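Local coordinates for protein Abbfa_003403 (Acinetobacter baumannii, PDB 4ZXH) that probably builds a peptide-type product as a four-domain nonribosomal peptide synthetase, using condensation, adenylation, phosphopantetheine-bearing carrier and thioesterase domains, at residues A[8-12]-A[86-90]; A[235-241]-A[411-415]; A[1178-1184]-A[1200-1206]; A[1266-1270]-A[1295-1299]. All coordinates share one frame; numbering follows the deposited sequence.

Interaction 1 of 4, residues A[8-12]-A[86-90]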
loop_
_atom_site.group_PDB
_atom_site.type_symbol
_atom_site.label_atom_id
_atom_site.label_comp_id
_atom_site.label_asym_id
_atom_site.label_seq_id
_atom_site.Cartn_x
_atom_site.Cartn_y
_atom_site.Cartn_z
ATOM N N ARG A 8 32.494 10.186 33.678
ATOM C CA ARG A 8 32.690 9.741 32.309
ATOM C C ARG A 8 34.151 9.932 31.919
ATOM O O ARG A 8 34.605 11.061 31.695
ATOM C CB ARG A 8 31.773 10.528 31.364
ATOM C CG ARG A 8 31.484 9.890 30.009
ATOM C CD ARG A 8 30.166 10.442 29.473
ATOM N NE ARG A 8 29.790 11.677 30.167
ATOM C CZ ARG A 8 28.538 12.075 30.396
ATOM N NH1 ARG A 8 27.508 11.340 29.993
ATOM N NH2 ARG A 8 28.315 13.210 31.040
ATOM N N LEU A 9 34.900 8.837 31.866
ATOM C CA LEU A 9 36.216 8.893 31.239
ATOM C C LEU A 9 36.106 8.098 29.934
ATOM O O LEU A 9 35.306 7.162 29.846
ATOM C CB LEU A 9 37.311 8.372 32.177
ATOM C CG LEU A 9 37.217 6.990 32.823
ATOM C CD1 LEU A 9 37.851 5.995 31.899
ATOM C CD2 LEU A 9 37.876 6.945 34.190
ATOM N N GLU A 10 36.902 8.467 28.929
ATOM C CA GLU A 10 36.541 8.197 27.533
ATOM C C GLU A 10 37.006 6.830 26.989
ATOM O O GLU A 10 38.180 6.483 27.071
ATOM C CB GLU A 10 37.052 9.339 26.638
ATOM C CG GLU A 10 36.025 9.767 25.580
ATOM C CD GLU A 10 34.945 10.711 26.118
ATOM O OE1 GLU A 10 34.959 11.036 27.330
ATOM O OE2 GLU A 10 34.066 11.116 25.323
ATOM N N PRO A 11 36.054 6.048 26.442
ATOM C CA PRO A 11 36.196 4.625 26.102
ATOM C C PRO A 11 37.004 4.314 24.844
ATOM O O PRO A 11 37.067 5.137 23.933
ATOM C CB PRO A 11 34.745 4.180 25.911
ATOM C CG PRO A 11 34.026 5.420 25.519
ATOM C CD PRO A 11 34.673 6.528 26.237
ATOM N N GLU A 12 37.616 3.130 24.827
ATOM C CA GLU A 12 38.296 2.589 23.657
ATOM C C GLU A 12 37.635 1.266 23.247
ATOM O O GLU A 12 36.987 0.608 24.051
ATOM C CB GLU A 12 39.790 2.372 23.939
ATOM C CG GLU A 12 40.635 3.639 24.209
ATOM C CD GLU A 12 40.662 4.644 23.044
ATOM O OE1 GLU A 12 40.729 4.216 21.868
ATOM O OE2 GLU A 12 40.634 5.868 23.308
ATOM N N ILE A 86 32.900 -4.574 21.290
ATOM C CA ILE A 86 32.959 -4.582 22.749
ATOM C C ILE A 86 33.830 -3.428 23.247
ATOM O O ILE A 86 35.044 -3.447 23.092
ATOM C CB ILE A 86 33.510 -5.908 23.306
ATOM C CG1 ILE A 86 32.546 -7.067 23.026
ATOM C CG2 ILE A 86 33.704 -5.790 24.801
ATOM C CD1 ILE A 86 33.159 -8.434 23.240
ATOM N N TRP A 87 33.196 -2.412 23.824
ATOM C CA TRP A 87 33.907 -1.280 24.407
ATOM C C TRP A 87 34.482 -1.648 25.769
ATOM O O TRP A 87 33.865 -2.401 26.508
ATOM C CB TRP A 87 32.969 -0.085 24.548
ATOM C CG TRP A 87 32.480 0.428 23.250
ATOM C CD1 TRP A 87 31.376 0.012 22.567
ATOM C CD2 TRP A 87 33.080 1.455 22.458
ATOM N NE1 TRP A 87 31.250 0.725 21.394
ATOM C CE2 TRP A 87 32.289 1.613 21.306
ATOM C CE3 TRP A 87 34.211 2.261 22.614
ATOM C CZ2 TRP A 87 32.588 2.544 20.318
ATOM C CZ3 TRP A 87 34.510 3.180 21.627
ATOM C CH2 TRP A 87 33.701 3.314 20.493
ATOM N N ASP A 88 35.649 -1.118 26.116
ATOM C CA ASP A 88 36.236 -1.418 27.421
ATOM C C ASP A 88 35.350 -0.890 28.548
ATOM O O ASP A 88 35.361 -1.416 29.663
ATOM C CB ASP A 88 37.647 -0.830 27.541
ATOM C CG ASP A 88 37.660 0.691 27.511
ATOM O OD1 ASP A 88 36.688 1.305 27.007
ATOM O OD2 ASP A 88 38.660 1.279 27.981
ATOM N N ARG A 89 34.584 0.156 28.250
ATOM C CA ARG A 89 33.679 0.739 29.232
ATOM C C ARG A 89 32.620 1.613 28.576
ATOM O O ARG A 89 32.844 2.196 27.526
ATOM C CB ARG A 89 34.459 1.550 30.259
ATOM C CG ARG A 89 35.028 2.816 29.697
ATOM C CD ARG A 89 35.821 3.556 30.744
ATOM N NE ARG A 89 36.992 2.818 31.232
ATOM C CZ ARG A 89 38.222 2.925 30.724
ATOM N NH1 ARG A 89 38.450 3.724 29.680
ATOM N NH2 ARG A 89 39.230 2.220 31.247
ATOM N N VAL A 90 31.457 1.684 29.207
ATOM C CA VAL A 90 30.337 2.466 28.709
ATOM C C VAL A 90 29.786 3.336 29.840
ATOM O O VAL A 90 29.681 2.881 30.981
ATOM C CB VAL A 90 29.222 1.557 28.174
ATOM C CG1 VAL A 90 28.063 2.388 27.685
ATOM C CG2 VAL A 90 29.738 0.712 27.048
#
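Glu12 and Asp88 face each other where the loop 8-12 runs in toward strand 13-18 and the segment 86-90 leaves strand 81-87, with their CA atoms 5.9 Å apart. One backbone bond joins them: Asp88 N donates to Glu12 O at 3.0 Å. It continues the antiparallel pairing that Ile86 makes with Leu14 and Ser15 further along the strands. The return bond uses a side chain. Glu12 N gives its hydrogen to Asp88 OD1 at 3.0 Å, with an angle of 152° at the hydrogen. The donor comes from above the carboxylate plane, about 50° out of it. In Asp88, CG sits between the backbone N and the carbonyl carbon (chi1 65°), which brings OD1 to Glu12 N.

The other oxygen faces Arg89. Asp88 OD2 lies 3.0 Å from Arg89 NH1, but well out of the guanidinium plane. The pair is held by charge, with no N-H aimed at the oxygen. Asp88 CG lies over one face of the guanidinium, toward its rim, and the CD1 methyl of Leu9 lies over the opposite face, also off-centre. The Leu9 and Arg89 side chains cross at about a right angle.

Pro11 fills the middle of the contact. Pro11 CB lies 3.9 Å from Trp87 CE3, which it approaches obliquely, and 4.0 Å from Arg89 CG. Trp87 NE1, on the five-membered ring, is hydrogen-bonded to Ser74 OG. Asp88 thus has two roles on this surface of the condensation domain: OD1 takes up a backbone N-H, and the charge on OD2 probably steadies the guanidinium beside it.

Interaction 2 of 4, residues A[235-241]-A[411-415]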
loop_
_atom_site.group_PDB
_atom_site.type_symbol
_atom_site.label_atom_id
_atom_site.label_comp_id
_atom_site.label_asym_id
_atom_site.label_seq_id
_atom_site.Cartn_x
_atom_site.Cartn_y
_atom_site.Cartn_z
ATOM N N ARG A 235 -7.857 -13.256 30.154
ATOM C CA ARG A 235 -7.647 -14.533 30.849
ATOM C C ARG A 235 -8.636 -15.599 30.407
ATOM O O ARG A 235 -9.824 -15.328 30.219
ATOM C CB ARG A 235 -7.742 -14.358 32.363
ATOM C CG ARG A 235 -6.779 -13.346 32.912
ATOM C CD ARG A 235 -6.965 -13.124 34.374
ATOM N NE ARG A 235 -6.590 -11.762 34.710
ATOM C CZ ARG A 235 -6.401 -11.321 35.946
ATOM N NH1 ARG A 235 -6.530 -12.150 36.981
ATOM N NH2 ARG A 235 -6.058 -10.051 36.135
ATOM N N VAL A 236 -8.133 -16.815 30.246
ATOM C CA VAL A 236 -8.984 -17.953 29.934
ATOM C C VAL A 236 -9.587 -18.558 31.216
ATOM O O VAL A 236 -8.871 -18.817 32.184
ATOM C CB VAL A 236 -8.198 -19.022 29.172
ATOM C CG1 VAL A 236 -9.099 -20.186 28.837
ATOM C CG2 VAL A 236 -7.597 -18.426 27.911
ATOM N N SER A 237 -10.901 -18.777 31.222
ATOM C CA SER A 237 -11.587 -19.301 32.406
ATOM C C SER A 237 -10.944 -20.599 32.883
ATOM O O SER A 237 -10.374 -21.350 32.084
ATOM C CB SER A 237 -13.072 -19.536 32.124
ATOM O OG SER A 237 -13.278 -20.799 31.511
ATOM N N GLU A 238 -11.029 -20.853 34.185
ATOM C CA GLU A 238 -10.342 -21.992 34.764
ATOM C C GLU A 238 -10.895 -23.282 34.169
ATOM O O GLU A 238 -10.138 -24.218 33.906
ATOM C CB GLU A 238 -10.475 -21.989 36.287
ATOM C CG GLU A 238 -9.918 -23.241 36.955
ATOM C CD GLU A 238 -10.096 -23.237 38.464
ATOM O OE1 GLU A 238 -11.245 -23.412 38.925
ATOM O OE2 GLU A 238 -9.086 -23.058 39.188
ATOM N N SER A 239 -12.213 -23.312 33.960
ATOM C CA SER A 239 -12.893 -24.396 33.247
ATOM C C SER A 239 -12.162 -24.748 31.958
ATOM O O SER A 239 -11.585 -25.827 31.823
ATOM C CB SER A 239 -14.331 -23.993 32.910
ATOM O OG SER A 239 -14.896 -23.229 33.960
ATOM N N VAL A 240 -12.186 -23.809 31.020
ATOM C CA VAL A 240 -11.600 -24.013 29.707
ATOM C C VAL A 240 -10.084 -24.249 29.787
ATOM O O VAL A 240 -9.549 -25.090 29.065
ATOM C CB VAL A 240 -11.899 -22.803 28.783
ATOM C CG1 VAL A 240 -11.286 -23.006 27.397
ATOM C CG2 VAL A 240 -13.412 -22.556 28.695
ATOM N N SER A 241 -9.399 -23.514 30.661
ATOM C CA SER A 241 -7.954 -23.691 30.841
ATOM C C SER A 241 -7.597 -25.143 31.171
ATOM O O SER A 241 -6.642 -25.703 30.628
ATOM C CB SER A 241 -7.431 -22.769 31.944
ATOM O OG SER A 241 -7.171 -21.461 31.466
ATOM N N TYR A 411 -2.357 -17.988 36.190
ATOM C CA TYR A 411 -2.595 -17.370 37.496
ATOM C C TYR A 411 -3.954 -17.766 38.065
ATOM O O TYR A 411 -5.002 -17.499 37.458
ATOM C CB TYR A 411 -2.482 -15.841 37.415
ATOM C CG TYR A 411 -2.638 -15.136 38.752
ATOM C CD1 TYR A 411 -1.692 -15.286 39.760
ATOM C CD2 TYR A 411 -3.722 -14.309 38.997
ATOM C CE1 TYR A 411 -1.836 -14.638 40.991
ATOM C CE2 TYR A 411 -3.877 -13.659 40.213
ATOM C CZ TYR A 411 -2.937 -13.823 41.210
ATOM O OH TYR A 411 -3.109 -13.169 42.422
ATOM N N GLN A 412 -3.911 -18.404 39.236
ATOM C CA GLN A 412 -5.104 -18.857 39.937
ATOM C C GLN A 412 -5.991 -19.763 39.061
ATOM O O GLN A 412 -7.231 -19.755 39.167
ATOM C CB GLN A 412 -5.889 -17.656 40.462
ATOM C CG GLN A 412 -5.222 -17.005 41.679
ATOM C CD GLN A 412 -6.078 -15.928 42.352
ATOM O OE1 GLN A 412 -7.045 -15.410 41.773
ATOM N NE2 GLN A 412 -5.719 -15.587 43.586
ATOM N N GLY A 413 -5.335 -20.567 38.224
ATOM C CA GLY A 413 -6.022 -21.556 37.415
ATOM C C GLY A 413 -6.194 -21.150 35.964
ATOM O O GLY A 413 -6.306 -22.010 35.090
ATOM N N GLU A 414 -6.186 -19.837 35.722
ATOM C CA GLU A 414 -6.512 -19.246 34.428
ATOM C C GLU A 414 -5.275 -18.955 33.584
ATOM O O GLU A 414 -4.324 -18.326 34.055
ATOM C CB GLU A 414 -7.301 -17.944 34.633
ATOM C CG GLU A 414 -8.626 -18.107 35.367
ATOM C CD GLU A 414 -9.388 -16.795 35.609
ATOM O OE1 GLU A 414 -8.788 -15.690 35.544
ATOM O OE2 GLU A 414 -10.604 -16.886 35.906
ATOM N N LEU A 415 -5.293 -19.399 32.331
ATOM C CA LEU A 415 -4.232 -19.048 31.393
ATOM C C LEU A 415 -4.239 -17.539 31.162
ATOM O O LEU A 415 -5.306 -16.921 31.035
ATOM C CB LEU A 415 -4.408 -19.796 30.070
ATOM C CG LEU A 415 -4.065 -21.285 30.021
ATOM C CD1 LEU A 415 -4.577 -21.918 28.762
ATOM C CD2 LEU A 415 -2.572 -21.485 30.115
#
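Ser241 OG takes the backbone N-H of Leu415 at 2.9 Å, in a nearly straight bond (166° at the hydrogen). The OG lies beside its own backbone N (chi1 -83°), and from there it points across to strand 414-422. The carbonyl of the same leucine is also used: Val236 N donates to Leu415 O at 2.9 Å, in the carbonyl plane. Both backbone polar groups of Leu415 are therefore satisfied across the contact. The Val236 and Leu415 side chains lie alongside, CB to CB 4.0 Å.

In the condensation domain, strand 414-422 is flanked by strands 229-235 and 403-411, both antiparallel to it. A type I' turn from Tyr411 to Glu414 makes a tight beta-hairpin of the second pair. Tyr411 N donates to Glu414 O at 2.9 Å, and Glu414 N returns a bond to Tyr411 O at 3.1 Å. Gly413 N in the turn is taken by Glu410.

Ser237 is the N-cap of helix 238-249. Ser237 OG accepts from Val240 N at 3.2 Å, and its carbonyl O takes the Ser241 N-H. Arg235 O accepts from Gln439 of helix 428-447. Glu414 OE1 lies near the guanidinium plane of Arg235, 4.4 Å from Arg235 NH1 and beyond salt-bridge range.

Interaction 3 of 4, residues A[1178-1184]-A[1200-1206]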
loop_
_atom_site.group_PDB
_atom_site.type_symbol
_atom_site.label_atom_id
_atom_site.label_comp_id
_atom_site.label_asym_id
_atom_site.label_seq_id
_atom_site.Cartn_x
_atom_site.Cartn_y
_atom_site.Cartn_z
ATOM N N ASP A 1178 30.834 27.453 -36.074
ATOM C CA ASP A 1178 30.107 28.486 -35.355
ATOM C C ASP A 1178 29.298 27.811 -34.232
ATOM O O ASP A 1178 29.258 26.585 -34.131
ATOM C CB ASP A 1178 29.208 29.294 -36.305
ATOM C CG ASP A 1178 28.021 28.488 -36.855
ATOM O OD1 ASP A 1178 28.047 27.242 -36.797
ATOM O OD2 ASP A 1178 27.059 29.115 -37.369
ATOM N N ASP A 1179 28.655 28.607 -33.392
ATOM C CA ASP A 1179 28.060 28.086 -32.172
ATOM C C ASP A 1179 26.911 27.134 -32.467
ATOM O O ASP A 1179 26.760 26.131 -31.787
ATOM C CB ASP A 1179 27.599 29.238 -31.279
ATOM C CG ASP A 1179 28.750 30.155 -30.866
ATOM O OD1 ASP A 1179 29.926 29.701 -30.873
ATOM O OD2 ASP A 1179 28.477 31.332 -30.536
ATOM N N ALA A 1180 26.125 27.423 -33.499
ATOM C CA ALA A 1180 25.047 26.520 -33.900
ATOM C C ALA A 1180 25.586 25.159 -34.309
ATOM O O ALA A 1180 25.081 24.123 -33.866
ATOM C CB ALA A 1180 24.240 27.119 -35.030
ATOM N N MET A 1181 26.608 25.151 -35.157
ATOM C CA MET A 1181 27.223 23.889 -35.558
ATOM C C MET A 1181 27.746 23.113 -34.344
ATOM O O MET A 1181 27.696 21.886 -34.326
ATOM C CB MET A 1181 28.359 24.122 -36.557
ATOM C CG MET A 1181 28.852 22.851 -37.247
ATOM S SD MET A 1181 27.558 21.799 -37.988
ATOM C CE MET A 1181 27.449 22.600 -39.599
ATOM N N LEU A 1182 28.239 23.824 -33.329
ATOM C CA LEU A 1182 28.836 23.144 -32.186
ATOM C C LEU A 1182 27.729 22.432 -31.422
ATOM O O LEU A 1182 27.890 21.284 -31.002
ATOM C CB LEU A 1182 29.607 24.125 -31.297
ATOM C CG LEU A 1182 30.990 24.523 -31.855
ATOM C CD1 LEU A 1182 31.728 25.556 -30.999
ATOM C CD2 LEU A 1182 31.842 23.273 -32.021
ATOM N N LEU A 1183 26.587 23.102 -31.291
ATOM C CA LEU A 1183 25.400 22.490 -30.704
ATOM C C LEU A 1183 24.909 21.321 -31.530
ATOM O O LEU A 1183 24.511 20.289 -30.983
ATOM C CB LEU A 1183 24.274 23.503 -30.562
ATOM C CG LEU A 1183 24.081 24.084 -29.172
ATOM C CD1 LEU A 1183 22.798 24.885 -29.189
ATOM C CD2 LEU A 1183 24.021 22.951 -28.150
ATOM N N SER A 1184 24.918 21.473 -32.850
ATOM C CA SER A 1184 24.468 20.366 -33.671
ATOM C C SER A 1184 25.371 19.139 -33.462
ATOM O O SER A 1184 24.880 18.018 -33.258
ATOM C CB SER A 1184 24.431 20.747 -35.134
ATOM O OG SER A 1184 24.156 19.581 -35.884
ATOM N N ILE A 1200 19.882 17.553 -35.100
ATOM C CA ILE A 1200 19.425 18.929 -35.066
ATOM C C ILE A 1200 20.322 19.702 -36.032
ATOM O O ILE A 1200 21.482 19.982 -35.730
ATOM C CB ILE A 1200 19.511 19.549 -33.662
ATOM C CG1 ILE A 1200 19.019 18.586 -32.579
ATOM C CG2 ILE A 1200 18.735 20.830 -33.609
ATOM C CD1 ILE A 1200 17.580 18.310 -32.642
ATOM N N PRO A 1201 19.801 20.018 -37.217
ATOM C CA PRO A 1201 20.634 20.710 -38.209
ATOM C C PRO A 1201 21.091 22.086 -37.738
ATOM O O PRO A 1201 20.293 22.822 -37.160
ATOM C CB PRO A 1201 19.702 20.837 -39.418
ATOM C CG PRO A 1201 18.662 19.762 -39.222
ATOM C CD PRO A 1201 18.465 19.679 -37.739
ATOM N N ALA A 1202 22.357 22.422 -37.985
ATOM C CA ALA A 1202 22.890 23.743 -37.650
ATOM C C ALA A 1202 22.009 24.824 -38.209
ATOM O O ALA A 1202 21.798 25.839 -37.560
ATOM C CB ALA A 1202 24.300 23.914 -38.183
ATOM N N GLN A 1203 21.491 24.606 -39.417
ATOM C CA GLN A 1203 20.648 25.608 -40.062
ATOM C C GLN A 1203 19.359 25.885 -39.278
ATOM O O GLN A 1203 18.890 27.023 -39.244
ATOM C CB GLN A 1203 20.284 25.192 -41.481
ATOM C CG GLN A 1203 19.617 26.331 -42.249
ATOM C CD GLN A 1203 18.824 25.855 -43.453
ATOM O OE1 GLN A 1203 18.847 24.673 -43.806
ATOM N NE2 GLN A 1203 18.106 26.775 -44.085
ATOM N N TYR A 1204 18.787 24.853 -38.657
ATOM C CA TYR A 1204 17.573 25.034 -37.871
ATOM C C TYR A 1204 17.869 25.878 -36.639
ATOM O O TYR A 1204 17.126 26.797 -36.309
ATOM C CB TYR A 1204 16.979 23.686 -37.462
ATOM C CG TYR A 1204 15.704 23.801 -36.652
ATOM C CD1 TYR A 1204 14.490 24.040 -37.271
ATOM C CD2 TYR A 1204 15.715 23.667 -35.274
ATOM C CE1 TYR A 1204 13.328 24.153 -36.545
ATOM C CE2 TYR A 1204 14.543 23.777 -34.535
ATOM C CZ TYR A 1204 13.354 24.020 -35.179
ATOM O OH TYR A 1204 12.180 24.136 -34.464
ATOM N N LEU A 1205 18.979 25.568 -35.977
ATOM C CA LEU A 1205 19.402 26.287 -34.780
ATOM C C LEU A 1205 19.673 27.776 -35.042
ATOM O O LEU A 1205 19.333 28.626 -34.213
ATOM C CB LEU A 1205 20.646 25.616 -34.182
ATOM C CG LEU A 1205 20.404 24.189 -33.672
ATOM C CD1 LEU A 1205 21.683 23.505 -33.213
ATOM C CD2 LEU A 1205 19.373 24.187 -32.553
ATOM N N ARG A 1206 20.275 28.095 -36.189
ATOM C CA ARG A 1206 20.625 29.484 -36.512
ATOM C C ARG A 1206 19.414 30.414 -36.568
ATOM O O ARG A 1206 19.557 31.625 -36.413
ATOM C CB ARG A 1206 21.378 29.555 -37.841
ATOM C CG ARG A 1206 22.751 28.931 -37.775
ATOM C CD ARG A 1206 23.588 29.156 -39.023
ATOM N NE ARG A 1206 24.879 28.484 -38.888
ATOM C CZ ARG A 1206 25.216 27.372 -39.532
ATOM N NH1 ARG A 1206 24.364 26.817 -40.388
ATOM N NH2 ARG A 1206 26.406 26.817 -39.329
#
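Arg1206 and Asp1178 form a two-pronged salt bridge between the short helix 1202-1206 and the start of helix 1179-1191. The arginine CB leads into a chain extended from CG to NE. Its CG is anti to its carbonyl carbon (chi1 -68°), and this directs the chain toward the first turn of the other helix. CG rests on the methyl of Ala1180, with Arg1206 CG to Ala1180 CB 3.6 Å. CD then comes alongside the carboxylate. Arg1206 NE donates to Asp1178 OD2 at 2.7 Å, in the guanidinium plane and on the syn lone pair. Arg1206 NH2 donates to Asp1178 OD1 at 3.0 Å and makes a further weak bond to OD2. The grip is side-on, through NE and NH2.

Asp1178 is also the N-cap of its helix. Asp1178 OD1 accepts from Met1181 N at 3.0 Å, from the opposite face of the carboxylate to Arg1206 NH2. One oxygen thus caps the helix and ties it to its neighbour.

At the other end of the contact, Ser1184 OG donates to Ile1200 O at 2.7 Å, just before the short helix begins. Between these polar ends, Met1181 CE meets Ala1202 CB at 3.7 Å, and Leu1205 CD1 lies 3.7 Å from Leu1183 CB.

The two helix segments cross at 127°, their axes 8.3 Å apart. Leu1183 also packs on Met1213 and Phe1214 of helix 1210-1223 and Phe1240 of helix 1233-1251. In sequence, all four helices fall between strands 1157-1163 and 1262-1267 of the thioesterase, consistent with the lid insertion of this family.

Interaction 4 of 4, residues A[1266-1270]-A[1295-1299]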
loop_
_atom_site.group_PDB
_atom_site.type_symbol
_atom_site.label_atom_id
_atom_site.label_comp_id
_atom_site.label_asym_id
_atom_site.label_seq_id
_atom_site.Cartn_x
_atom_site.Cartn_y
_atom_site.Cartn_z
ATOM N N LYS A 1266 41.429 -0.254 -34.172
ATOM C CA LYS A 1266 40.782 0.584 -35.168
ATOM C C LYS A 1266 39.422 0.037 -35.571
ATOM O O LYS A 1266 39.264 -1.154 -35.868
ATOM C CB LYS A 1266 41.667 0.733 -36.400
ATOM C CG LYS A 1266 40.990 1.469 -37.537
ATOM C CD LYS A 1266 41.980 1.867 -38.609
ATOM C CE LYS A 1266 41.259 2.435 -39.816
ATOM N NZ LYS A 1266 42.123 2.319 -41.039
ATOM N N ALA A 1267 38.431 0.915 -35.553
ATOM C CA ALA A 1267 37.114 0.602 -36.076
ATOM C C ALA A 1267 37.210 0.511 -37.600
ATOM O O ALA A 1267 37.378 1.527 -38.270
ATOM C CB ALA A 1267 36.118 1.672 -35.645
ATOM N N LYS A 1268 37.126 -0.699 -38.146
ATOM C CA LYS A 1268 37.456 -0.911 -39.557
ATOM C C LYS A 1268 36.306 -0.520 -40.473
ATOM O O LYS A 1268 36.502 -0.343 -41.672
ATOM C CB LYS A 1268 37.870 -2.370 -39.823
ATOM C CG LYS A 1268 36.722 -3.359 -40.040
ATOM C CD LYS A 1268 37.247 -4.787 -40.191
ATOM C CE LYS A 1268 36.126 -5.814 -40.109
ATOM N NZ LYS A 1268 36.631 -7.210 -39.849
ATOM N N ASP A 1269 35.117 -0.358 -39.907
ATOM C CA ASP A 1269 33.948 -0.015 -40.711
ATOM C C ASP A 1269 33.651 1.492 -40.690
ATOM O O ASP A 1269 32.623 1.936 -41.210
ATOM C CB ASP A 1269 32.726 -0.804 -40.233
ATOM C CG ASP A 1269 32.920 -2.325 -40.351
ATOM O OD1 ASP A 1269 33.338 -2.802 -41.435
ATOM O OD2 ASP A 1269 32.662 -3.045 -39.351
ATOM N N GLU A 1270 34.555 2.279 -40.108
ATOM C CA GLU A 1270 34.377 3.728 -40.072
ATOM C C GLU A 1270 34.588 4.349 -41.463
ATOM O O GLU A 1270 35.638 4.178 -42.076
ATOM C CB GLU A 1270 35.326 4.352 -39.035
ATOM C CG GLU A 1270 35.296 5.883 -38.941
ATOM C CD GLU A 1270 33.896 6.457 -38.832
ATOM O OE1 GLU A 1270 33.168 6.088 -37.878
ATOM O OE2 GLU A 1270 33.525 7.280 -39.708
ATOM N N GLY A 1295 33.001 -2.528 -36.623
ATOM C CA GLY A 1295 32.328 -1.394 -36.005
ATOM C C GLY A 1295 32.850 -0.088 -36.566
ATOM O O GLY A 1295 33.874 -0.081 -37.266
ATOM N N ASP A 1296 32.152 1.016 -36.286
ATOM C CA ASP A 1296 32.651 2.342 -36.671
ATOM C C ASP A 1296 33.124 3.057 -35.421
ATOM O O ASP A 1296 33.252 2.428 -34.371
ATOM C CB ASP A 1296 31.595 3.171 -37.418
ATOM C CG ASP A 1296 30.300 3.359 -36.634
ATOM O OD1 ASP A 1296 30.318 3.601 -35.406
ATOM O OD2 ASP A 1296 29.230 3.285 -37.268
ATOM N N HIS A 1297 33.357 4.363 -35.531
ATOM C CA HIS A 1297 33.943 5.141 -34.449
ATOM C C HIS A 1297 33.131 5.078 -33.161
ATOM O O HIS A 1297 33.695 5.049 -32.068
ATOM C CB HIS A 1297 34.105 6.599 -34.874
ATOM C CG HIS A 1297 34.859 7.423 -33.884
ATOM N ND1 HIS A 1297 36.197 7.216 -33.611
ATOM C CD2 HIS A 1297 34.462 8.433 -33.077
ATOM C CE1 HIS A 1297 36.599 8.081 -32.698
ATOM N NE2 HIS A 1297 35.564 8.833 -32.357
ATOM N N SER A 1298 31.809 5.054 -33.282
ATOM C CA SER A 1298 30.957 4.859 -32.112
ATOM C C SER A 1298 30.643 3.382 -31.773
ATOM O O SER A 1298 30.776 2.966 -30.625
ATOM C CB SER A 1298 29.657 5.630 -32.299
ATOM O OG SER A 1298 29.863 6.968 -31.907
ATOM N N SER A 1299 30.239 2.602 -32.771
ATOM C CA SER A 1299 29.687 1.274 -32.547
ATOM C C SER A 1299 30.722 0.254 -32.099
ATOM O O SER A 1299 30.365 -0.826 -31.639
ATOM C CB SER A 1299 28.993 0.770 -33.815
ATOM O OG SER A 1299 29.900 0.671 -34.906
#
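Asp1269 and Gly1295 join two loops of the alpha/beta-hydrolase fold of the thioesterase, at the ends of the neighbouring parallel strands 1262-1267 and 1288-1293. The second loop carries His1297, probably the histidine of a Cys-His-Asp triad with Cys1137 and Asp1164.

Two hydrogen bonds link Asp1269 and Gly1295. Asp1269 N donates to Gly1295 O at 2.9 Å, and Gly1295 N donates to Asp1269 OD2 at 2.8 Å. With CG beside the backbone N (chi1 -61°), the carboxylate reaches the glycine amide and receives it on its anti side, somewhat out of plane. A third bond lies further along: His1297 N donates to Glu1270 OE1 at 2.9 Å, on the anti lone pair. Glu1270 grips His1297 by its backbone N, leaving the imidazole directed to Asp1164 and Cys1137. Glu1270 OE2 accepts from the backbone of Glu1272, so both carboxylate oxygens are engaged.

Van der Waals contact comes from Ala1267 CB, which sits against the carbonyl oxygens of Gly1295 and Asp1296.

Like charges also come near, with Glu1270 OE1 4.5 Å from Asp1296 OD1.

Within the histidine loop, Asp1296 OD1 accepts from Ser1299 N at 2.8 Å, an Asx motif. Ser1299 OG answers by accepting from Asp1296 N at 2.7 Å. Asp1164 serves both segments: its OD2 takes His1297 ND1, and its OD1 takes Ala1267 N.

The four contacts follow one another along the chain and none touches another. Interactions 1 and 2 belong to the condensation domain, with centres 49 Å apart. Interaction 2 lies near the potassium site, about 8 Å from the Tyr411 side chain to the ion. Interactions 3 and 4 share the thioesterase domain, with centres 25 Å apart and nearest atoms about 12 Å apart. Interaction 4 holds the probable catalytic histidine, whereas interaction 3 joins helices of the probable lid. Interactions 2 and 3 lie on opposite sides of the chain's centre, 88 Å apart between centres. None of the four joins one domain to another.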